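Long-range contact in putative ABC-transporter ATP-binding protein (Alicyclobacillus acidocaldarius, PDB 1Z47), which probably binds and hydrolyses ATP as the nucleotide-binding subunit that would power a sulfate-importing ABC transporter: residues T14-G26 with V31-M43. Sequence-based numbering, arbitrary orientation.
Sequences TIEFVGVEKIYPG and VRGVSFQIREGEM
F17 and F36 pair as an offset stack between the antiparallel strands 15-22 and 34-38: the ring centroids lie 4.6 Å apart and the planes are inclined by only 25°. The overlap is partial, with F36 CZ over the F17 ring face, 3.4 Å from F17 CG, while F17 CB makes a CH-pi contact with the F36 ring, over its face and toward the rim. With its CG between the backbone N and the carbonyl carbon (chi1 56°), the F36 ring is carried toward F17. On the same face of the sheet, I15 and I38 meet through their CB atoms, 4.1 Å apart, and both touch V200 of strand 198-203, whereas F17 packs on I57, L60 and I61 of helix 54-62. Cut back to an alanine, position F17 would probably leave one F36 face without its aromatic mate and open a gap against I57, L60 and I61.

At the corner between the strand pieces, S35 OG accepts the G19 N-H at 2.8 Å and 163°; with OG anti to the carbonyl carbon, the hydroxyl reaches this amide. G19 and V20 both face V34, a G1 beta bulge, beyond which V31 N to K22 O (2.7 Å) continues the pairing. The chemistry is thus divided: backbone bonds set the register of this antiparallel sheet of the ABC ATPase domain, while F17 joins it to the helix after the probable P-loop, and I15 and I38 to strand 198-203 of the mixed sheet.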
ATOM      1  N   THR B  14     -26.471 -10.185  -8.522  1.00 58.57           N
ATOM      2  CA  THR B  14     -27.602  -9.366  -8.002  1.00 54.35           C
ATOM      3  C   THR B  14     -27.543  -7.979  -8.632  1.00 50.14           C
ATOM      4  O   THR B  14     -28.441  -7.175  -8.431  1.00 47.39           O
ATOM      5  CB  THR B  14     -27.515  -9.195  -6.458  1.00 58.01           C
ATOM      6  OG1 THR B  14     -26.669 -10.214  -5.908  1.00 61.89           O
ATOM      7  CG2 THR B  14     -28.903  -9.297  -5.821  1.00 58.34           C
ATOM      8  N   ILE B  15     -26.479  -7.691  -9.384  1.00 49.18           N
ATOM      9  CA  ILE B  15     -26.342  -6.371 -10.004  1.00 46.11           C
ATOM     10  C   ILE B  15     -26.010  -6.448 -11.491  1.00 43.49           C
ATOM     11  O   ILE B  15     -25.225  -7.298 -11.919  1.00 45.65           O
ATOM     12  CB  ILE B  15     -25.223  -5.526  -9.324  1.00 44.33           C
ATOM     13  CG1 ILE B  15     -25.374  -5.562  -7.798  1.00 46.69           C
ATOM     14  CG2 ILE B  15     -25.317  -4.083  -9.804  1.00 38.42           C
ATOM     15  CD1 ILE B  15     -24.328  -4.729  -7.056  1.00 38.95           C
ATOM     16  N   GLU B  16     -26.605  -5.559 -12.278  1.00 44.88           N
ATOM     17  CA  GLU B  16     -26.322  -5.564 -13.708  1.00 44.86           C
ATOM     18  C   GLU B  16     -26.431  -4.197 -14.344  1.00 41.63           C
ATOM     19  O   GLU B  16     -27.351  -3.418 -14.067  1.00 43.51           O
ATOM     20  CB  GLU B  16     -27.233  -6.555 -14.457  1.00 51.31           C
ATOM     21  CG  GLU B  16     -26.937  -6.618 -15.969  1.00 56.60           C
ATOM     22  CD  GLU B  16     -27.647  -7.769 -16.691  1.00 61.91           C
ATOM     23  OE1 GLU B  16     -27.451  -7.898 -17.923  1.00 64.04           O
ATOM     24  OE2 GLU B  16     -28.392  -8.541 -16.042  1.00 58.74           O
ATOM     25  N   PHE B  17     -25.449  -3.883 -15.176  1.00 40.04           N
ATOM     26  CA  PHE B  17     -25.469  -2.622 -15.894  1.00 43.06           C
ATOM     27  C   PHE B  17     -25.771  -2.976 -17.349  1.00 41.31           C
ATOM     28  O   PHE B  17     -25.191  -3.909 -17.895  1.00 40.43           O
ATOM     29  CB  PHE B  17     -24.109  -1.899 -15.802  1.00 49.07           C
ATOM     30  CG  PHE B  17     -23.986  -0.973 -14.613  1.00 47.77           C
ATOM     31  CD1 PHE B  17     -23.226   0.194 -14.703  1.00 48.59           C
ATOM     32  CD2 PHE B  17     -24.614  -1.272 -13.405  1.00 47.89           C
ATOM     33  CE1 PHE B  17     -23.093   1.053 -13.607  1.00 48.12           C
ATOM     34  CE2 PHE B  17     -24.487  -0.422 -12.304  1.00 50.03           C
ATOM     35  CZ  PHE B  17     -23.726   0.741 -12.405  1.00 47.46           C
ATOM     36  N   VAL B  18     -26.680  -2.231 -17.959  1.00 44.16           N
ATOM     37  CA  VAL B  18     -27.048  -2.465 -19.355  1.00 46.63           C
ATOM     38  C   VAL B  18     -26.750  -1.208 -20.155  1.00 43.94           C
ATOM     39  O   VAL B  18     -27.486  -0.219 -20.070  1.00 47.30           O
ATOM     40  CB  VAL B  18     -28.553  -2.809 -19.491  1.00 45.09           C
ATOM     41  CG1 VAL B  18     -28.917  -3.014 -20.971  1.00 46.24           C
ATOM     42  CG2 VAL B  18     -28.862  -4.061 -18.695  1.00 38.18           C
ATOM     43  N   GLY B  19     -25.653  -1.248 -20.907  1.00 45.14           N
ATOM     44  CA  GLY B  19     -25.264  -0.113 -21.725  1.00 46.96           C
ATOM     45  C   GLY B  19     -25.359   1.199 -20.974  1.00 49.81           C
ATOM     46  O   GLY B  19     -25.900   2.180 -21.483  1.00 47.78           O
ATOM     47  N   VAL B  20     -24.826   1.211 -19.754  1.00 50.38           N
ATOM     48  CA  VAL B  20     -24.863   2.397 -18.919  1.00 49.92           C
ATOM     49  C   VAL B  20     -23.841   3.413 -19.388  1.00 52.17           C
ATOM     50  O   VAL B  20     -22.669   3.094 -19.617  1.00 53.13           O
ATOM     51  CB  VAL B  20     -24.605   2.038 -17.447  1.00 51.26           C
ATOM     52  CG1 VAL B  20     -24.585   3.300 -16.608  1.00 50.18           C
ATOM     53  CG2 VAL B  20     -25.686   1.062 -16.955  1.00 50.08           C
ATOM     54  N   GLU B  21     -24.303   4.645 -19.517  1.00 51.90           N
ATOM     55  CA  GLU B  21     -23.478   5.737 -19.978  1.00 55.49           C
ATOM     56  C   GLU B  21     -23.758   6.976 -19.143  1.00 54.39           C
ATOM     57  O   GLU B  21     -24.911   7.327 -18.910  1.00 54.43           O
ATOM     58  CB  GLU B  21     -23.794   5.997 -21.451  1.00 58.72           C
ATOM     59  CG  GLU B  21     -23.088   7.172 -22.068  1.00 66.52           C
ATOM     60  CD  GLU B  21     -23.554   7.417 -23.497  1.00 71.05           C
ATOM     61  OE1 GLU B  21     -23.379   6.506 -24.347  1.00 67.46           O
ATOM     62  OE2 GLU B  21     -24.105   8.514 -23.757  1.00 72.64           O
ATOM     63  N   LYS B  22     -22.686   7.628 -18.701  1.00 53.98           N
ATOM     64  CA  LYS B  22     -22.749   8.841 -17.890  1.00 53.13           C
ATOM     65  C   LYS B  22     -21.422   9.521 -18.190  1.00 52.97           C
ATOM     66  O   LYS B  22     -20.390   9.157 -17.642  1.00 48.70           O
ATOM     67  CB  LYS B  22     -22.826   8.473 -16.415  1.00 56.66           C
ATOM     68  CG  LYS B  22     -23.846   9.246 -15.618  1.00 60.66           C
ATOM     69  CD  LYS B  22     -23.433  10.678 -15.365  1.00 60.60           C
ATOM     70  CE  LYS B  22     -24.312  11.252 -14.264  1.00 63.45           C
ATOM     71  NZ  LYS B  22     -24.035  12.672 -13.961  1.00 64.48           N
ATOM     72  N   ILE B  23     -21.464  10.509 -19.067  1.00 52.77           N
ATOM     73  CA  ILE B  23     -20.263  11.209 -19.513  1.00 53.57           C
ATOM     74  C   ILE B  23     -20.085  12.592 -18.901  1.00 50.20           C
ATOM     75  O   ILE B  23     -21.033  13.372 -18.813  1.00 51.23           O
ATOM     76  CB  ILE B  23     -20.304  11.323 -21.056  1.00 52.22           C
ATOM     77  CG1 ILE B  23     -20.376   9.915 -21.647  1.00 54.21           C
ATOM     78  CG2 ILE B  23     -19.091  12.078 -21.585  1.00 55.17           C
ATOM     79  CD1 ILE B  23     -20.874   9.873 -23.064  1.00 58.11           C
ATOM     80  N   TYR B  24     -18.868  12.889 -18.467  1.00 48.32           N
ATOM     81  CA  TYR B  24     -18.570  14.195 -17.891  1.00 49.05           C
ATOM     82  C   TYR B  24     -17.694  14.927 -18.899  1.00 50.02           C
ATOM     83  O   TYR B  24     -16.642  14.426 -19.298  1.00 54.16           O
ATOM     84  CB  TYR B  24     -17.843  14.054 -16.547  1.00 49.23           C
ATOM     85  CG  TYR B  24     -18.708  13.488 -15.435  1.00 46.94           C
ATOM     86  CD1 TYR B  24     -18.951  12.120 -15.334  1.00 48.56           C
ATOM     87  CD2 TYR B  24     -19.305  14.334 -14.502  1.00 50.00           C
ATOM     88  CE1 TYR B  24     -19.777  11.595 -14.320  1.00 48.12           C
ATOM     89  CE2 TYR B  24     -20.131  13.830 -13.494  1.00 53.19           C
ATOM     90  CZ  TYR B  24     -20.363  12.462 -13.410  1.00 51.87           C
ATOM     91  OH  TYR B  24     -21.206  11.983 -12.433  1.00 54.01           O
ATOM     92  N   PRO B  25     -18.113  16.129 -19.317  1.00 51.14           N
ATOM     93  CA  PRO B  25     -17.354  16.912 -20.295  1.00 51.83           C
ATOM     94  C   PRO B  25     -15.881  17.099 -19.964  1.00 49.92           C
ATOM     95  O   PRO B  25     -15.084  17.434 -20.836  1.00 49.84           O
ATOM     96  CB  PRO B  25     -18.107  18.236 -20.323  1.00 51.73           C
ATOM     97  CG  PRO B  25     -18.555  18.366 -18.881  1.00 53.67           C
ATOM     98  CD  PRO B  25     -19.110  16.983 -18.642  1.00 50.58           C
ATOM     99  N   GLY B  26     -15.522  16.894 -18.703  1.00 48.27           N
ATOM    100  CA  GLY B  26     -14.140  17.074 -18.305  1.00 47.38           C
ATOM    101  C   GLY B  26     -13.296  15.822 -18.457  1.00 44.85           C
ATOM    102  O   GLY B  26     -12.080  15.867 -18.260  1.00 45.83           O
ATOM    103  N   VAL B  31     -18.364   7.328 -17.647  1.00 37.91           N
ATOM    104  CA  VAL B  31     -18.633   5.899 -17.745  1.00 40.43           C
ATOM    105  C   VAL B  31     -19.074   5.813 -19.205  1.00 44.26           C
ATOM    106  O   VAL B  31     -20.086   6.418 -19.587  1.00 47.25           O
ATOM    107  CB  VAL B  31     -19.780   5.485 -16.796  1.00 39.57           C
ATOM    108  CG1 VAL B  31     -20.023   3.988 -16.891  1.00 41.45           C
ATOM    109  CG2 VAL B  31     -19.416   5.870 -15.353  1.00 44.60           C
ATOM    110  N   ARG B  32     -18.330   5.070 -20.014  1.00 46.86           N
ATOM    111  CA  ARG B  32     -18.597   5.027 -21.445  1.00 47.86           C
ATOM    112  C   ARG B  32     -19.229   3.782 -22.069  1.00 48.36           C
ATOM    113  O   ARG B  32     -18.585   3.076 -22.847  1.00 47.08           O
ATOM    114  CB  ARG B  32     -17.288   5.392 -22.164  1.00 43.65           C
ATOM    115  CG  ARG B  32     -16.690   6.706 -21.667  1.00 41.13           C
ATOM    116  CD  ARG B  32     -15.346   7.053 -22.331  1.00 39.47           C
ATOM    117  NE  ARG B  32     -14.710   8.227 -21.722  1.00 43.79           N
ATOM    118  CZ  ARG B  32     -15.048   9.491 -21.961  1.00 46.67           C
ATOM    119  NH1 ARG B  32     -16.030   9.786 -22.814  1.00 46.89           N
ATOM    120  NH2 ARG B  32     -14.411  10.471 -21.336  1.00 45.49           N
ATOM    121  N   GLY B  33     -20.502   3.536 -21.745  1.00 45.98           N
ATOM    122  CA  GLY B  33     -21.205   2.390 -22.302  1.00 45.20           C
ATOM    123  C   GLY B  33     -20.759   1.098 -21.671  1.00 47.78           C
ATOM    124  O   GLY B  33     -20.123   0.257 -22.316  1.00 48.29           O
ATOM    125  N   VAL B  34     -21.111   0.922 -20.404  1.00 45.20           N
ATOM    126  CA  VAL B  34     -20.683  -0.261 -19.679  1.00 44.43           C
ATOM    127  C   VAL B  34     -21.771  -1.284 -19.374  1.00 44.73           C
ATOM    128  O   VAL B  34     -22.902  -0.922 -19.073  1.00 44.93           O
ATOM    129  CB  VAL B  34     -19.987   0.182 -18.364  1.00 44.90           C
ATOM    130  CG1 VAL B  34     -19.669  -1.023 -17.479  1.00 43.83           C
ATOM    131  CG2 VAL B  34     -18.713   0.958 -18.719  1.00 40.96           C
ATOM    132  N   SER B  35     -21.404  -2.560 -19.458  1.00 43.79           N
ATOM    133  CA  SER B  35     -22.317  -3.656 -19.155  1.00 45.17           C
ATOM    134  C   SER B  35     -21.573  -4.777 -18.436  1.00 46.23           C
ATOM    135  O   SER B  35     -20.488  -5.178 -18.848  1.00 48.50           O
ATOM    136  CB  SER B  35     -22.946  -4.213 -20.437  1.00 44.69           C
ATOM    137  OG  SER B  35     -23.722  -3.219 -21.079  1.00 48.07           O
ATOM    138  N   PHE B  36     -22.147  -5.279 -17.349  1.00 44.78           N
ATOM    139  CA  PHE B  36     -21.532  -6.365 -16.606  1.00 43.41           C
ATOM    140  C   PHE B  36     -22.585  -6.983 -15.719  1.00 44.78           C
ATOM    141  O   PHE B  36     -23.631  -6.392 -15.469  1.00 42.48           O
ATOM    142  CB  PHE B  36     -20.354  -5.863 -15.742  1.00 44.42           C
ATOM    143  CG  PHE B  36     -20.717  -4.752 -14.784  1.00 44.15           C
ATOM    144  CD1 PHE B  36     -21.439  -5.019 -13.623  1.00 45.82           C
ATOM    145  CD2 PHE B  36     -20.358  -3.432 -15.058  1.00 43.35           C
ATOM    146  CE1 PHE B  36     -21.798  -3.986 -12.745  1.00 43.07           C
ATOM    147  CE2 PHE B  36     -20.711  -2.390 -14.190  1.00 43.89           C
ATOM    148  CZ  PHE B  36     -21.435  -2.669 -13.029  1.00 42.52           C
ATOM    149  N   GLN B  37     -22.301  -8.180 -15.239  1.00 49.91           N
ATOM    150  CA  GLN B  37     -23.229  -8.860 -14.361  1.00 53.87           C
ATOM    151  C   GLN B  37     -22.468  -9.355 -13.148  1.00 52.22           C
ATOM    152  O   GLN B  37     -21.523 -10.140 -13.279  1.00 53.21           O
ATOM    153  CB  GLN B  37     -23.859 -10.058 -15.067  1.00 56.98           C
ATOM    154  CG  GLN B  37     -24.427  -9.771 -16.446  1.00 60.87           C
ATOM    155  CD  GLN B  37     -25.231 -10.946 -16.974  1.00 64.32           C
ATOM    156  OE1 GLN B  37     -26.374 -11.163 -16.566  1.00 63.74           O
ATOM    157  NE2 GLN B  37     -24.631 -11.722 -17.869  1.00 65.92           N
ATOM    158  N   ILE B  38     -22.880  -8.899 -11.969  1.00 51.37           N
ATOM    159  CA  ILE B  38     -22.250  -9.334 -10.728  1.00 49.79           C
ATOM    160  C   ILE B  38     -23.138 -10.415 -10.097  1.00 50.76           C
ATOM    161  O   ILE B  38     -24.355 -10.241  -9.984  1.00 47.00           O
ATOM    162  CB  ILE B  38     -22.070  -8.139  -9.758  1.00 49.38           C
ATOM    163  CG1 ILE B  38     -20.978  -7.202 -10.304  1.00 49.01           C
ATOM    164  CG2 ILE B  38     -21.690  -8.631  -8.376  1.00 44.02           C
ATOM    165  CD1 ILE B  38     -20.793  -5.919  -9.498  1.00 45.50           C
ATOM    166  N   ARG B  39     -22.522 -11.527  -9.702  1.00 52.96           N
ATOM    167  CA  ARG B  39     -23.239 -12.650  -9.097  1.00 53.66           C
ATOM    168  C   ARG B  39     -23.683 -12.413  -7.642  1.00 55.57           C
ATOM    169  O   ARG B  39     -23.094 -11.609  -6.902  1.00 49.15           O
ATOM    170  CB  ARG B  39     -22.367 -13.909  -9.158  1.00 57.40           C
ATOM    171  CG  ARG B  39     -21.711 -14.151 -10.521  1.00 60.69           C
ATOM    172  CD  ARG B  39     -20.907 -15.448 -10.544  1.00 67.52           C
ATOM    173  NE  ARG B  39     -21.764 -16.621 -10.737  1.00 75.63           N
ATOM    174  CZ  ARG B  39     -21.352 -17.883 -10.645  1.00 77.49           C
ATOM    175  NH1 ARG B  39     -22.212 -18.873 -10.841  1.00 78.78           N
ATOM    176  NH2 ARG B  39     -20.086 -18.160 -10.348  1.00 81.85           N
ATOM    177  N   GLU B  40     -24.731 -13.125  -7.232  1.00 54.24           N
ATOM    178  CA  GLU B  40     -25.235 -12.994  -5.870  1.00 53.36           C
ATOM    179  C   GLU B  40     -24.204 -13.490  -4.848  1.00 50.43           C
ATOM    180  O   GLU B  40     -23.579 -14.552  -5.022  1.00 43.31           O
ATOM    181  CB  GLU B  40     -26.567 -13.762  -5.721  1.00 59.98           C
ATOM    182  CG  GLU B  40     -27.723 -13.147  -6.534  1.00 65.09           C
ATOM    183  CD  GLU B  40     -29.062 -13.885  -6.381  1.00 71.93           C
ATOM    184  OE1 GLU B  40     -29.647 -13.879  -5.270  1.00 71.50           O
ATOM    185  OE2 GLU B  40     -29.535 -14.469  -7.382  1.00 72.93           O
ATOM    186  N   GLY B  41     -24.012 -12.698  -3.789  1.00 52.23           N
ATOM    187  CA  GLY B  41     -23.073 -13.069  -2.745  1.00 49.50           C
ATOM    188  C   GLY B  41     -21.622 -12.872  -3.144  1.00 50.57           C
ATOM    189  O   GLY B  41     -20.699 -13.305  -2.453  1.00 52.42           O
ATOM    190  N   GLU B  42     -21.406 -12.207  -4.266  1.00 45.88           N
ATOM    191  CA  GLU B  42     -20.038 -11.998  -4.717  1.00 45.60           C
ATOM    192  C   GLU B  42     -19.496 -10.683  -4.164  1.00 39.80           C
ATOM    193  O   GLU B  42     -20.260  -9.757  -3.892  1.00 34.10           O
ATOM    194  CB  GLU B  42     -19.999 -11.954  -6.249  1.00 46.36           C
ATOM    195  CG  GLU B  42     -18.632 -12.150  -6.827  1.00 47.84           C
ATOM    196  CD  GLU B  42     -18.626 -12.169  -8.349  1.00 47.23           C
ATOM    197  OE1 GLU B  42     -17.657 -12.722  -8.906  1.00 47.95           O
ATOM    198  OE2 GLU B  42     -19.570 -11.629  -8.977  1.00 44.99           O
ATOM    199  N   MET B  43     -18.179 -10.613  -3.994  1.00 38.04           N
ATOM    200  CA  MET B  43     -17.552  -9.374  -3.547  1.00 39.58           C
ATOM    201  C   MET B  43     -16.759  -8.863  -4.756  1.00 32.51           C
ATOM    202  O   MET B  43     -15.774  -9.477  -5.129  1.00 35.01           O
ATOM    203  CB  MET B  43     -16.586  -9.635  -2.395  1.00 43.54           C
ATOM    204  CG  MET B  43     -15.784  -8.400  -1.988  1.00 50.49           C
ATOM    205  SD  MET B  43     -15.247  -8.536  -0.289  1.00 63.46           S
ATOM    206  CE  MET B  43     -16.402  -7.407   0.494  1.00 62.48           C
TER